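Long-range contacts in hypothetical protein jhp0584 (Helicobacter pylori J99, PDB 4R7K), which is of unknown function but has a helix-grip fold of the SRPBCC kind, so it may bind a hydrophobic ligand, as some relatives do: residues H69-Y73 with G185-Y189; D132-E136 with S160-A164. All coordinates share one frame; numbering follows the deposited sequence.

Contact 1 of 2, residues H69-Y73 with G185-Y189; sequences HWEKY and GLVAY
Tyr73 and Gly185 bring the short helix 70-73 against the last turns of helix 174-190, with their CA atoms 5.0 Å apart. Gly185 has no side chain, which lets the backbones come this close. Its CA lies 3.5 Å from Tyr73 O in a CA-H...O contact. The Tyr73 ring lies along the helix wall. Its CD1 meets the backbone N of Leu186 at 3.4 Å. Leu186 CA sits over a face of the ring, 4.0 Å from its centroid, as a CH-pi contact. Leu186 runs beside Tyr73 in the same direction, and its CD1 comes 3.7 Å from Tyr73 OH. The hydroxyl itself is hydrogen-bonded to His63 O, on helix 57-65. Tyr73 CG lies between the backbone N and the carbonyl carbon (chi1 66°), which lays the ring along residues 185-186. In the SRPBCC (Bet v 1-like) fold a long C-terminal helix packs on a curved antiparallel sheet. Here the contact joins the C-terminal end of that helix to the segment after helix 57-65. Tyr189, one turn on from Gly185, reaches back across Tyr73 at about a right angle. Tyr73 CD2 lies over a face of the Tyr189 ring, 3.6 Å from Tyr189 CD2, and the two ring planes meet obliquely at 38°. The Tyr189 side chain leaves with CG opposite the backbone N (chi1 -166°), which carries its hydroxyl across to His69. There Tyr189 OH and His69 ND1 share a nearly straight hydrogen bond of 3.0 Å. The hydroxyl lies in the imidazole plane, at the ring edge. His63 meets both the His69 and Tyr189 rings edge-to-face, extending the aromatic cluster. On the solvent side, the aliphatic part of Lys72 passes the phenol, with CD 3.7 Å from Tyr189 OH, while its amine leads away.

Contact 2 of 2, residues D132-E136 with S160-A164; sequences DEYLE and SGVPA
Glu136 and Ser160 form an antiparallel hydrogen-bonded pair where strand 136-146 begins and strand 150-160 ends. Glu136 N gives a bond of 3.0 Å to Ser160 O, and Ser160 N returns one of 2.8 Å to Glu136 O. Both are nearly straight. Glu136 carries its carboxylate to Arg124 in a salt bridge.

Beyond this pair direct backbone bonding stops, though the chains stay close, with Leu135 CA and Gly161 CA 4.9 Å apart. Pro163 packs against the 132-134 backbone. Its CD lies 3.2 Å from Asp132 O and nearly as close to Tyr134 O, so CD sits against two carbonyl oxygens. Leu135 CG is anti to the backbone N, and chi2 of 58° turns CD1 to Ala164 CB, 3.8 Å away. Pro163 also packs on Gly102 of the second subunit.

The outer side is looser. One water links the segments. Its oxygen is 2.6 Å from Tyr134 O, to which it donates, and 3.0 Å from Val162 N, from which it accepts. Val162 CB lies 3.5 Å from Asp132 O, while CG2 meets the exposed carboxylate more loosely.

Gly161 stands at the N-cap of helix 162-169. Its backbone angles (phi 130°, psi 167°) are ones that suit glycine. Asp43 takes a hydrogen bond from Gly161 N. This is a strand-to-helix junction at the end of an antiparallel strand pair inside the sheet, where strand 150-160 gives way to the helical C-terminal part of the fold.

Contact 1 and contact 2 lie on opposite sides of the chain's centre, with centres about 28 Å apart. Both are partly buried, but the centre of contact 2 lies farther from that of the chain, about 18 Å against 13 Å. They share no helix or strand, but helices 162-169 and 174-190 follow each other in the chain, and contact 2 is nested within the loop closed by contact 1. Contact 1 joins two helices through aromatic rings, with a single side-chain hydrogen bond. Contact 2 joins strand ends and a loop to a helix start, and relies on backbone bonds, a proline and a bridging water. Another subunit reaches contact 2, whereas contact 1 lies within one chain.

Contact 1 of 2, residues H69-Y73 with G185-Y189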
loop_
_atom_site.group_PDB
_atom_site.type_symbol
_atom_site.label_atom_id
_atom_site.label_comp_id
_atom_site.label_asym_id
_atom_site.label_seq_id
_atom_site.Cartn_x
_atom_site.Cartn_y
_atom_site.Cartn_z
ATOM N N HIS A 69 -17.392 -14.450 10.921
ATOM C CA HIS A 69 -16.877 -14.537 9.536
ATOM C C HIS A 69 -15.666 -13.656 9.244
ATOM O O HIS A 69 -14.914 -13.926 8.306
ATOM C CB HIS A 69 -17.967 -14.151 8.550
ATOM C CG HIS A 69 -19.158 -15.050 8.587
ATOM N ND1 HIS A 69 -19.164 -16.302 8.016
ATOM C CD2 HIS A 69 -20.387 -14.875 9.124
ATOM C CE1 HIS A 69 -20.337 -16.871 8.225
ATOM N NE2 HIS A 69 -21.103 -16.013 8.877
ATOM N N TRP A 70 -15.500 -12.596 10.027
ATOM C CA TRP A 70 -14.452 -11.588 9.791
ATOM C C TRP A 70 -13.070 -12.197 9.593
ATOM O O TRP A 70 -12.362 -11.895 8.618
ATOM C CB TRP A 70 -14.408 -10.605 10.966
ATOM C CG TRP A 70 -15.589 -9.694 11.066
ATOM C CD1 TRP A 70 -16.762 -9.765 10.355
ATOM C CD2 TRP A 70 -15.785 -8.667 12.046
ATOM N NE1 TRP A 70 -17.633 -8.796 10.781
ATOM C CE2 TRP A 70 -17.065 -8.115 11.823
ATOM C CE3 TRP A 70 -14.990 -8.144 13.075
ATOM C CZ2 TRP A 70 -17.560 -7.071 12.576
ATOM C CZ3 TRP A 70 -15.484 -7.120 13.824
ATOM C CH2 TRP A 70 -16.766 -6.581 13.568
ATOM N N GLU A 71 -12.693 -13.061 10.505
ATOM C CA GLU A 71 -11.370 -13.688 10.466
ATOM C C GLU A 71 -11.162 -14.521 9.208
ATOM O O GLU A 71 -10.037 -14.710 8.737
ATOM C CB GLU A 71 -11.160 -14.544 11.726
ATOM C CG GLU A 71 -9.729 -15.003 11.869
ATOM C CD GLU A 71 -9.465 -15.771 13.142
ATOM O OE1 GLU A 71 -8.275 -15.923 13.474
ATOM O OE2 GLU A 71 -10.431 -16.211 13.807
ATOM N N LYS A 72 -12.256 -15.006 8.650
ATOM C CA LYS A 72 -12.185 -15.871 7.495
ATOM C C LYS A 72 -11.981 -15.108 6.199
ATOM O O LYS A 72 -11.458 -15.664 5.250
ATOM C CB LYS A 72 -13.444 -16.729 7.459
ATOM C CG LYS A 72 -13.614 -17.502 8.766
ATOM C CD LYS A 72 -14.901 -18.287 8.823
ATOM C CE LYS A 72 -14.793 -19.354 9.898
ATOM N NZ LYS A 72 -16.077 -20.071 10.055
ATOM N N TYR A 73 -12.338 -13.822 6.153
ATOM C CA TYR A 73 -12.190 -13.076 4.919
ATOM C C TYR A 73 -11.396 -11.790 5.017
ATOM O O TYR A 73 -11.045 -11.227 3.993
ATOM C CB TYR A 73 -13.572 -12.772 4.322
ATOM C CG TYR A 73 -14.466 -11.833 5.110
ATOM C CD1 TYR A 73 -14.246 -10.442 5.097
ATOM C CD2 TYR A 73 -15.585 -12.305 5.775
ATOM C CE1 TYR A 73 -15.095 -9.584 5.771
ATOM C CE2 TYR A 73 -16.439 -11.460 6.451
ATOM C CZ TYR A 73 -16.193 -10.091 6.438
ATOM O OH TYR A 73 -17.003 -9.234 7.091
ATOM N N GLY A 185 -12.531 -8.162 0.957
ATOM C CA GLY A 185 -12.728 -9.472 1.515
ATOM C C GLY A 185 -14.200 -9.803 1.685
ATOM O O GLY A 185 -14.649 -10.903 1.349
ATOM N N LEU A 186 -14.943 -8.849 2.206
ATOM C CA LEU A 186 -16.401 -9.006 2.400
ATOM C C LEU A 186 -17.094 -9.325 1.074
ATOM O O LEU A 186 -17.948 -10.205 0.984
ATOM C CB LEU A 186 -16.935 -7.716 3.037
ATOM C CG LEU A 186 -18.425 -7.576 3.277
ATOM C CD1 LEU A 186 -18.980 -8.763 4.047
ATOM C CD2 LEU A 186 -18.658 -6.298 4.039
ATOM N N VAL A 187 -16.691 -8.603 0.029
ATOM C CA VAL A 187 -17.191 -8.838 -1.306
ATOM C C VAL A 187 -16.833 -10.247 -1.811
ATOM O O VAL A 187 -17.722 -11.021 -2.207
ATOM C CB VAL A 187 -16.647 -7.795 -2.276
ATOM C CG1 VAL A 187 -16.953 -8.215 -3.706
ATOM C CG2 VAL A 187 -17.257 -6.419 -1.968
ATOM N N ALA A 188 -15.553 -10.589 -1.748
ATOM C CA ALA A 188 -15.063 -11.891 -2.232
ATOM C C ALA A 188 -15.762 -13.057 -1.519
ATOM O O ALA A 188 -16.198 -14.054 -2.135
ATOM C CB ALA A 188 -13.551 -11.983 -2.011
ATOM N N TYR A 189 -15.911 -12.917 -0.221
ATOM C CA TYR A 189 -16.531 -13.944 0.589
ATOM C C TYR A 189 -18.054 -14.027 0.398
ATOM O O TYR A 189 -18.639 -15.055 0.701
ATOM C CB TYR A 189 -16.230 -13.659 2.047
ATOM C CG TYR A 189 -16.501 -14.763 3.064
ATOM C CD1 TYR A 189 -15.626 -15.833 3.224
ATOM C CD2 TYR A 189 -17.546 -14.644 3.946
ATOM C CE1 TYR A 189 -15.856 -16.808 4.211
ATOM C CE2 TYR A 189 -17.777 -15.584 4.916
ATOM C CZ TYR A 189 -16.941 -16.656 5.055
ATOM O OH TYR A 189 -17.228 -17.540 6.053
#

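Contact 2 of 2, residues D132-E136 with S160-A164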
loop_
_atom_site.group_PDB
_atom_site.type_symbol
_atom_site.label_atom_id
_atom_site.label_comp_id
_atom_site.label_asym_id
_atom_site.label_seq_id
_atom_site.Cartn_x
_atom_site.Cartn_y
_atom_site.Cartn_z
ATOM N N ASP A 132 -0.969 9.471 25.952
ATOM C CA ASP A 132 -0.868 9.634 24.498
ATOM C C ASP A 132 -1.120 8.357 23.691
ATOM O O ASP A 132 -1.120 8.414 22.466
ATOM C CB ASP A 132 0.490 10.251 24.108
ATOM C CG ASP A 132 0.622 11.712 24.547
ATOM O OD1 ASP A 132 -0.343 12.256 25.117
ATOM O OD2 ASP A 132 1.686 12.317 24.305
ATOM N N GLU A 133 -1.326 7.233 24.375
ATOM C CA GLU A 133 -1.584 5.953 23.713
ATOM C C GLU A 133 -3.084 5.641 23.591
ATOM O O GLU A 133 -3.467 4.673 22.935
ATOM C CB GLU A 133 -0.897 4.831 24.486
ATOM C CG GLU A 133 0.617 4.823 24.359
ATOM C CD GLU A 133 1.277 4.135 25.537
ATOM O OE1 GLU A 133 1.803 3.017 25.368
ATOM O OE2 GLU A 133 1.220 4.706 26.645
ATOM N N TYR A 134 -3.915 6.449 24.230
ATOM C CA TYR A 134 -5.357 6.234 24.202
ATOM C C TYR A 134 -5.941 6.610 22.840
ATOM O O TYR A 134 -5.694 7.695 22.337
ATOM C CB TYR A 134 -6.070 7.032 25.278
ATOM C CG TYR A 134 -7.566 6.831 25.229
ATOM C CD1 TYR A 134 -8.123 5.604 25.598
ATOM C CD2 TYR A 134 -8.427 7.843 24.815
ATOM C CE1 TYR A 134 -9.483 5.382 25.565
ATOM C CE2 TYR A 134 -9.808 7.626 24.780
ATOM C CZ TYR A 134 -10.321 6.386 25.156
ATOM O OH TYR A 134 -11.664 6.116 25.147
ATOM N N LEU A 135 -6.717 5.704 22.269
ATOM C CA LEU A 135 -7.366 5.889 20.959
ATOM C C LEU A 135 -8.832 5.506 21.074
ATOM O O LEU A 135 -9.153 4.460 21.624
ATOM C CB LEU A 135 -6.716 4.997 19.915
ATOM C CG LEU A 135 -7.261 5.046 18.497
ATOM C CD1 LEU A 135 -7.175 6.456 17.955
ATOM C CD2 LEU A 135 -6.512 4.090 17.571
ATOM N N GLU A 136 -9.720 6.362 20.576
ATOM C CA GLU A 136 -11.150 6.068 20.577
ATOM C C GLU A 136 -11.636 6.330 19.177
ATOM O O GLU A 136 -11.267 7.341 18.602
ATOM C CB GLU A 136 -11.904 6.925 21.600
ATOM C CG GLU A 136 -13.338 6.488 21.823
ATOM C CD GLU A 136 -14.079 7.377 22.813
ATOM O OE1 GLU A 136 -13.573 8.458 23.125
ATOM O OE2 GLU A 136 -15.173 7.008 23.261
ATOM N N SER A 160 -10.293 9.676 17.377
ATOM C CA SER A 160 -9.819 10.725 18.273
ATOM C C SER A 160 -8.710 10.210 19.199
ATOM O O SER A 160 -8.792 9.101 19.739
ATOM C CB SER A 160 -10.967 11.273 19.114
ATOM O OG SER A 160 -11.928 11.903 18.272
ATOM N N GLY A 161 -7.710 11.053 19.423
ATOM C CA GLY A 161 -6.597 10.725 20.303
ATOM C C GLY A 161 -5.293 11.002 19.606
ATOM O O GLY A 161 -5.264 11.194 18.375
ATOM N N VAL A 162 -4.214 11.012 20.383
ATOM C CA VAL A 162 -2.900 11.301 19.834
ATOM C C VAL A 162 -2.470 10.272 18.784
ATOM O O VAL A 162 -1.865 10.650 17.804
ATOM C CB VAL A 162 -1.828 11.474 20.936
ATOM C CG1 VAL A 162 -0.437 11.533 20.330
ATOM C CG2 VAL A 162 -2.084 12.741 21.738
ATOM N N PRO A 163 -2.806 8.979 18.966
ATOM C CA PRO A 163 -2.402 8.050 17.913
ATOM C C PRO A 163 -3.134 8.286 16.582
ATOM O O PRO A 163 -2.595 7.938 15.538
ATOM C CB PRO A 163 -2.766 6.682 18.488
ATOM C CG PRO A 163 -2.747 6.878 19.977
ATOM C CD PRO A 163 -3.288 8.263 20.157
ATOM N N ALA A 164 -4.344 8.848 16.630
ATOM C CA ALA A 164 -5.104 9.139 15.420
ATOM C C ALA A 164 -4.440 10.259 14.654
ATOM O O ALA A 164 -4.387 10.241 13.422
ATOM C CB ALA A 164 -6.549 9.477 15.765
HETATM O O HOH W 1 -4.561 9.870 23.187
#